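Local structure of tonb-dependent siderophore receptor (Acinetobacter baumannii, 5FP1) at residues P68-G73 with P85-Y90; A586-L591 with Q624-W629. The protein probably binds iron-chelating siderophores at the outer membrane, the first step in extracting iron from the environment. One frame throughout, in Å; residues are numbered along the deposited sequence.

From the N terminus, the chain first enters the plug, where contact 1 brings 85-90 back against 68-73 and closes a loop of eleven residues that contains neither helix nor strand. Much later, within the barrel, contact 2 pairs 586-591 with 624-629 and closes a longer excursion, which carries the short strands 600-603 and 606-609 and the disulfide between Cys-602 and Cys-607. The two closures follow in series, neither nesting nor crossing. They nevertheless meet in space, their centres about 13 Å apart: Pro-68 and Gly-69 of contact 1 pack on Gly-587, Ala-625 and Thr-627 of contact 2, so the pair illustrates how a plug seats against its barrel wall.

Contact 1: P68-G73 with P85-Y90; sequences PGITLG and PFIRGY
Thr-71 and Phe-86 face each other as an antiparallel hydrogen-bonded pair, and the tight part of this contact is built around them. The bond from Phe-86 N to Thr-71 O is short, 2.7 Å, and nearly straight, with an N-H...O angle of 169°. Its return partner, Thr-71 N to Phe-86 O, is longer at 3.2 Å and more bent, and the same carbonyl also receives a CA-H...O contact from Ile-70 CA. Thr-71 O lies near the plane of the Phe-86 ring, at its edge, while Phe-86 CE1 comes within 4.0 Å of Gly-73 CA.

Aliphatic packing lines the opposite face of the little sheet. Chi1 of -57° sets Ile-70 CG1 beside its backbone N and leaves CG2 anti to that N; CG2 lies 4.1 Å from Pro-85 CB. Beyond CG1, a chi2 of -44° puts CD1 3.9 Å from Ile-87 CG1, the two isoleucines lying side by side. Ile-87 and Pro-85 are themselves backed by Ile-137 of strand 135-141.

Past Ile-70 and Ile-87 the two chains separate and water takes over. Ile-87 to Tyr-90 form a type I' turn, and Gly-69 O is joined to its backbone by two waters. One donates to Gly-69 O and accepts from Gly-89 N at 3.0 Å; the other accepts from Arg-88 N at 2.9 Å but holds Gly-69 O only weakly. Arg-88 turns from the contact to form salt bridges with Glu-571 and Glu-524 of the barrel.

The chemistry implies that pairing between the two segments rests on two backbone bonds, which Gly-73 with Arg-84 extends, and on a hydrophobic underside, with solvent completing the polar links at the turn while an arginine ties that turn to the barrel wall.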
loop_
_atom_site.group_PDB
_atom_site.type_symbol
_atom_site.label_atom_id
_atom_site.label_comp_id
_atom_site.label_asym_id
_atom_site.label_seq_id
_atom_site.Cartn_x
_atom_site.Cartn_y
_atom_site.Cartn_z
ATOM N N PRO A 68 6.789 2.823 -10.669
ATOM C CA PRO A 68 5.807 2.828 -11.750
ATOM C C PRO A 68 4.929 1.596 -11.740
ATOM O O PRO A 68 5.391 0.483 -11.456
ATOM C CB PRO A 68 6.667 2.835 -13.024
ATOM C CG PRO A 68 8.013 2.353 -12.619
ATOM C CD PRO A 68 8.170 2.603 -11.144
ATOM N N GLY A 69 3.673 1.793 -12.079
ATOM C CA GLY A 69 2.739 0.688 -12.220
ATOM C C GLY A 69 2.070 0.295 -10.906
ATOM O O GLY A 69 1.218 -0.586 -10.899
ATOM N N ILE A 70 2.453 0.917 -9.794
ATOM C CA ILE A 70 1.729 0.669 -8.544
ATOM C C ILE A 70 0.613 1.686 -8.655
ATOM O O ILE A 70 0.867 2.871 -8.821
ATOM C CB ILE A 70 2.568 0.906 -7.287
ATOM C CG1 ILE A 70 3.833 0.052 -7.304
ATOM C CG2 ILE A 70 1.754 0.619 -6.035
ATOM C CD1 ILE A 70 3.620 -1.363 -7.744
ATOM N N THR A 71 -0.620 1.220 -8.723
ATOM C CA THR A 71 -1.730 2.133 -8.809
ATOM C C THR A 71 -2.471 2.076 -7.474
ATOM O O THR A 71 -2.534 1.031 -6.839
ATOM C CB THR A 71 -2.626 1.711 -9.993
ATOM O OG1 THR A 71 -1.835 1.717 -11.209
ATOM C CG2 THR A 71 -3.778 2.637 -10.162
ATOM N N LEU A 72 -3.051 3.195 -7.072
ATOM C CA LEU A 72 -3.789 3.296 -5.816
ATOM C C LEU A 72 -5.290 3.174 -6.038
ATOM O O LEU A 72 -5.849 3.746 -6.983
ATOM C CB LEU A 72 -3.543 4.631 -5.140
ATOM C CG LEU A 72 -2.097 4.962 -4.860
ATOM C CD1 LEU A 72 -1.946 6.353 -4.246
ATOM C CD2 LEU A 72 -1.507 3.874 -3.982
ATOM N N GLY A 73 -5.925 2.394 -5.179
ATOM C CA GLY A 73 -7.371 2.206 -5.234
ATOM C C GLY A 73 -8.083 3.093 -4.239
ATOM O O GLY A 73 -7.477 3.626 -3.274
ATOM N N PRO A 85 -2.907 -0.404 -2.442
ATOM C CA PRO A 85 -1.998 -0.461 -3.593
ATOM C C PRO A 85 -2.264 -1.674 -4.468
ATOM O O PRO A 85 -2.385 -2.794 -3.961
ATOM C CB PRO A 85 -0.622 -0.580 -2.962
ATOM C CG PRO A 85 -0.824 -0.377 -1.481
ATOM C CD PRO A 85 -2.234 -0.770 -1.197
ATOM N N PHE A 86 -2.295 -1.447 -5.779
ATOM C CA PHE A 86 -2.336 -2.512 -6.760
ATOM C C PHE A 86 -0.936 -2.735 -7.347
ATOM O O PHE A 86 -0.256 -1.768 -7.720
ATOM C CB PHE A 86 -3.346 -2.144 -7.860
ATOM C CG PHE A 86 -4.754 -2.344 -7.451
ATOM C CD1 PHE A 86 -5.363 -1.476 -6.545
ATOM C CD2 PHE A 86 -5.479 -3.420 -7.930
ATOM C CE1 PHE A 86 -6.680 -1.672 -6.149
ATOM C CE2 PHE A 86 -6.803 -3.609 -7.552
ATOM C CZ PHE A 86 -7.402 -2.737 -6.663
ATOM N N ILE A 87 -0.511 -3.991 -7.382
ATOM C CA ILE A 87 0.786 -4.370 -7.899
ATOM C C ILE A 87 0.560 -5.368 -9.026
ATOM O O ILE A 87 -0.128 -6.401 -8.858
ATOM C CB ILE A 87 1.683 -4.982 -6.820
ATOM C CG1 ILE A 87 1.798 -4.034 -5.619
ATOM C CG2 ILE A 87 3.071 -5.249 -7.358
ATOM C CD1 ILE A 87 2.517 -4.677 -4.447
ATOM N N ARG A 88 1.097 -5.028 -10.187
ATOM C CA ARG A 88 0.864 -5.792 -11.420
ATOM C C ARG A 88 -0.613 -6.139 -11.638
ATOM O O ARG A 88 -0.945 -7.232 -12.102
ATOM C CB ARG A 88 1.722 -7.062 -11.427
ATOM C CG ARG A 88 3.221 -6.805 -11.515
ATOM C CD ARG A 88 3.994 -8.127 -11.645
ATOM N NE ARG A 88 5.434 -7.900 -11.775
ATOM C CZ ARG A 88 6.349 -8.860 -11.869
ATOM N NH1 ARG A 88 5.999 -10.131 -11.836
ATOM N NH2 ARG A 88 7.619 -8.540 -11.956
ATOM N N GLY A 89 -1.509 -5.200 -11.334
ATOM C CA GLY A 89 -2.925 -5.413 -11.576
ATOM C C GLY A 89 -3.736 -6.023 -10.443
ATOM O O GLY A 89 -4.962 -6.192 -10.571
ATOM N N TYR A 90 -3.069 -6.400 -9.350
ATOM C CA TYR A 90 -3.730 -7.143 -8.277
ATOM C C TYR A 90 -3.599 -6.441 -6.928
ATOM O O TYR A 90 -2.511 -5.983 -6.539
ATOM C CB TYR A 90 -3.210 -8.593 -8.205
ATOM C CG TYR A 90 -3.505 -9.357 -9.503
ATOM C CD1 TYR A 90 -4.782 -9.820 -9.778
ATOM C CD2 TYR A 90 -2.528 -9.539 -10.473
ATOM C CE1 TYR A 90 -5.083 -10.459 -10.975
ATOM C CE2 TYR A 90 -2.819 -10.177 -11.671
ATOM C CZ TYR A 90 -4.086 -10.660 -11.907
ATOM O OH TYR A 90 -4.406 -11.267 -13.115
HETATM O O HOH W 1 -1.375 -2.280 -10.936
HETATM O O HOH W 2 2.778 -2.957 -11.207
#

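Contact 2: A586-L591 with Q624-W629; sequences AGYTYL and QAATLW. With C8E ((hydroxyethyloxy)tri(ethyloxy)octane), chain I.
Tyr-588 and Gln-624 form a side-chain hydrogen bond on the face of the strand pair where a C8E detergent molecule lies. The phenol OH donates to Gln-624 OE1 at only 2.6 Å, somewhat tilted from the carbonyl plane. OE1 sits in the plane of the Tyr-588 ring, at its edge, and ring and amide planes stand 80° apart. Chi1 of 169° sets Tyr-588 CG anti to its backbone N; the ring then turns (chi2 83°) with CD1 4.1 Å from Ala-626 CB.

The glutamine stem serves a second tyrosine. Gln-624 CG touches Tyr-590 CD2 at 3.5 Å, and Gln-624 thus meets both tyrosines, by OE1 on Tyr-588 and by CG on Tyr-590. Tyr-588 OH itself lies in the plane of the Tyr-590 ring, at its edge. On its other branch, Gln-624 NE2 approaches C8E C8 at 3.5 Å, and the octyl chain ends at C1, near Ala-626 CB. Farther along this face, Ala-586 CB meets Leu-628 CD1.

Beneath these groups the backbones form a regular ladder, the strands running almost exactly antiparallel. Gly-587 with Thr-627 and Thr-589 with Ala-625 are the hydrogen-bonded pairs, each with two N-H...O bonds; the bond from Thr-589 N to Ala-625 O measures 2.9 Å. The face bearing Thr-589, Ala-625 and Thr-627 turns to the plug: Pro-68 packs on both threonines, and Thr-627 OG1 bonds to Thr-66 O. Thr-589 OG1 instead bonds to Phe-570 O of the adjacent barrel strand.

Tyr-588, Gln-624 and Ala-626 thus lie near C8E, with Leu-628 on the same face. An antiparallel strand pair with one face on the plug and the other on detergent is characteristic of the β-barrel wall of a TonB-dependent receptor, consistent with its membrane setting.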
loop_
_atom_site.group_PDB
_atom_site.type_symbol
_atom_site.label_atom_id
_atom_site.label_comp_id
_atom_site.label_asym_id
_atom_site.label_seq_id
_atom_site.Cartn_x
_atom_site.Cartn_y
_atom_site.Cartn_z
ATOM N N ALA A 586 15.260 5.228 -11.365
ATOM C CA ALA A 586 14.367 5.270 -12.494
ATOM C C ALA A 586 13.730 3.934 -12.733
ATOM O O ALA A 586 14.303 2.884 -12.417
ATOM C CB ALA A 586 15.091 5.710 -13.750
ATOM N N GLY A 587 12.546 3.979 -13.321
ATOM C CA GLY A 587 11.815 2.766 -13.647
ATOM C C GLY A 587 10.877 2.901 -14.807
ATOM O O GLY A 587 10.356 3.968 -15.073
ATOM N N TYR A 588 10.627 1.794 -15.492
ATOM C CA TYR A 588 9.660 1.772 -16.560
ATOM C C TYR A 588 8.875 0.482 -16.500
ATOM O O TYR A 588 9.411 -0.572 -16.123
ATOM C CB TYR A 588 10.359 1.890 -17.929
ATOM C CG TYR A 588 9.431 1.606 -19.067
ATOM C CD1 TYR A 588 8.593 2.590 -19.562
ATOM C CD2 TYR A 588 9.355 0.347 -19.626
ATOM C CE1 TYR A 588 7.714 2.324 -20.584
ATOM C CE2 TYR A 588 8.473 0.078 -20.641
ATOM C CZ TYR A 588 7.670 1.069 -21.123
ATOM O OH TYR A 588 6.776 0.785 -22.124
ATOM N N THR A 589 7.618 0.522 -16.918
ATOM C CA THR A 589 6.850 -0.717 -16.999
ATOM C C THR A 589 5.832 -0.672 -18.113
ATOM O O THR A 589 5.249 0.378 -18.389
ATOM C CB THR A 589 6.181 -1.074 -15.629
ATOM O OG1 THR A 589 5.629 -2.399 -15.686
ATOM C CG2 THR A 589 5.092 -0.077 -15.246
ATOM N N TYR A 590 5.678 -1.809 -18.780
ATOM C CA TYR A 590 4.638 -2.030 -19.754
ATOM C C TYR A 590 3.780 -3.186 -19.258
ATOM O O TYR A 590 4.291 -4.251 -18.904
ATOM C CB TYR A 590 5.242 -2.345 -21.137
ATOM C CG TYR A 590 4.192 -2.391 -22.204
ATOM C CD1 TYR A 590 3.406 -3.510 -22.386
ATOM C CD2 TYR A 590 3.950 -1.283 -23.006
ATOM C CE1 TYR A 590 2.397 -3.524 -23.339
ATOM C CE2 TYR A 590 2.963 -1.295 -23.954
ATOM C CZ TYR A 590 2.194 -2.418 -24.122
ATOM O OH TYR A 590 1.216 -2.409 -25.087
ATOM N N LEU A 591 2.471 -2.969 -19.182
ATOM C CA LEU A 591 1.587 -3.953 -18.593
ATOM C C LEU A 591 0.388 -4.193 -19.482
ATOM O O LEU A 591 -0.530 -3.368 -19.557
ATOM C CB LEU A 591 1.117 -3.497 -17.201
ATOM C CG LEU A 591 2.208 -3.250 -16.175
ATOM C CD1 LEU A 591 1.661 -2.499 -14.965
ATOM C CD2 LEU A 591 2.794 -4.571 -15.739
ATOM N N GLN A 624 1.252 1.550 -19.656
ATOM C CA GLN A 624 2.641 2.007 -19.490
ATOM C C GLN A 624 2.715 2.949 -18.317
ATOM O O GLN A 624 1.763 3.696 -18.067
ATOM C CB GLN A 624 3.138 2.785 -20.718
ATOM C CG GLN A 624 3.274 1.963 -21.972
ATOM C CD GLN A 624 4.058 2.713 -23.028
ATOM O OE1 GLN A 624 5.284 2.670 -23.051
ATOM N NE2 GLN A 624 3.348 3.429 -23.889
ATOM N N ALA A 625 3.856 2.941 -17.638
ATOM C CA ALA A 625 4.171 3.923 -16.625
ATOM C C ALA A 625 5.696 4.060 -16.452
ATOM O O ALA A 625 6.446 3.132 -16.763
ATOM C CB ALA A 625 3.503 3.540 -15.310
ATOM N N ALA A 626 6.152 5.201 -15.950
ATOM C CA ALA A 626 7.588 5.420 -15.750
ATOM C C ALA A 626 7.835 6.475 -14.709
ATOM O O ALA A 626 7.024 7.387 -14.545
ATOM C CB ALA A 626 8.264 5.812 -17.060
ATOM N N THR A 627 8.938 6.342 -13.970
ATOM C CA THR A 627 9.308 7.346 -13.008
ATOM C C THR A 627 10.807 7.587 -13.099
ATOM O O THR A 627 11.610 6.695 -13.466
ATOM C CB THR A 627 8.968 6.987 -11.548
ATOM O OG1 THR A 627 9.801 5.912 -11.112
ATOM C CG2 THR A 627 7.463 6.585 -11.361
ATOM N N LEU A 628 11.169 8.790 -12.727
ATOM C CA LEU A 628 12.584 9.212 -12.731
ATOM C C LEU A 628 12.804 10.197 -11.606
ATOM O O LEU A 628 12.036 11.161 -11.450
ATOM C CB LEU A 628 12.937 9.826 -14.075
ATOM C CG LEU A 628 14.273 10.588 -14.144
ATOM C CD1 LEU A 628 15.410 9.613 -14.068
ATOM C CD2 LEU A 628 14.354 11.379 -15.440
ATOM N N TRP A 629 13.839 9.932 -10.808
ATOM C CA TRP A 629 14.358 10.893 -9.853
ATOM C C TRP A 629 15.860 10.966 -10.055
ATOM O O TRP A 629 16.528 9.938 -10.052
ATOM C CB TRP A 629 14.076 10.464 -8.430
ATOM C CG TRP A 629 14.596 11.436 -7.449
ATOM C CD1 TRP A 629 15.690 11.301 -6.662
ATOM C CD2 TRP A 629 14.060 12.733 -7.174
ATOM N NE1 TRP A 629 15.877 12.430 -5.906
ATOM C CE2 TRP A 629 14.887 13.327 -6.201
ATOM C CE3 TRP A 629 12.962 13.454 -7.662
ATOM C CZ2 TRP A 629 14.657 14.610 -5.707
ATOM C CZ3 TRP A 629 12.729 14.729 -7.163
ATOM C CH2 TRP A 629 13.579 15.296 -6.196
HETATM C C1 C8E I . 10.822 6.299 -20.145
HETATM C C2 C8E I . 10.059 6.588 -21.424
HETATM C C3 C8E I . 8.604 6.966 -21.166
HETATM C C4 C8E I . 7.687 6.198 -22.114
HETATM C C5 C8E I . 6.360 6.910 -22.362
HETATM C C6 C8E I . 5.942 6.693 -23.812
HETATM C C7 C8E I . 4.508 7.125 -24.087
HETATM C C8 C8E I . 4.014 6.477 -25.375
HETATM O O9 C8E I . 2.598 6.607 -25.453
#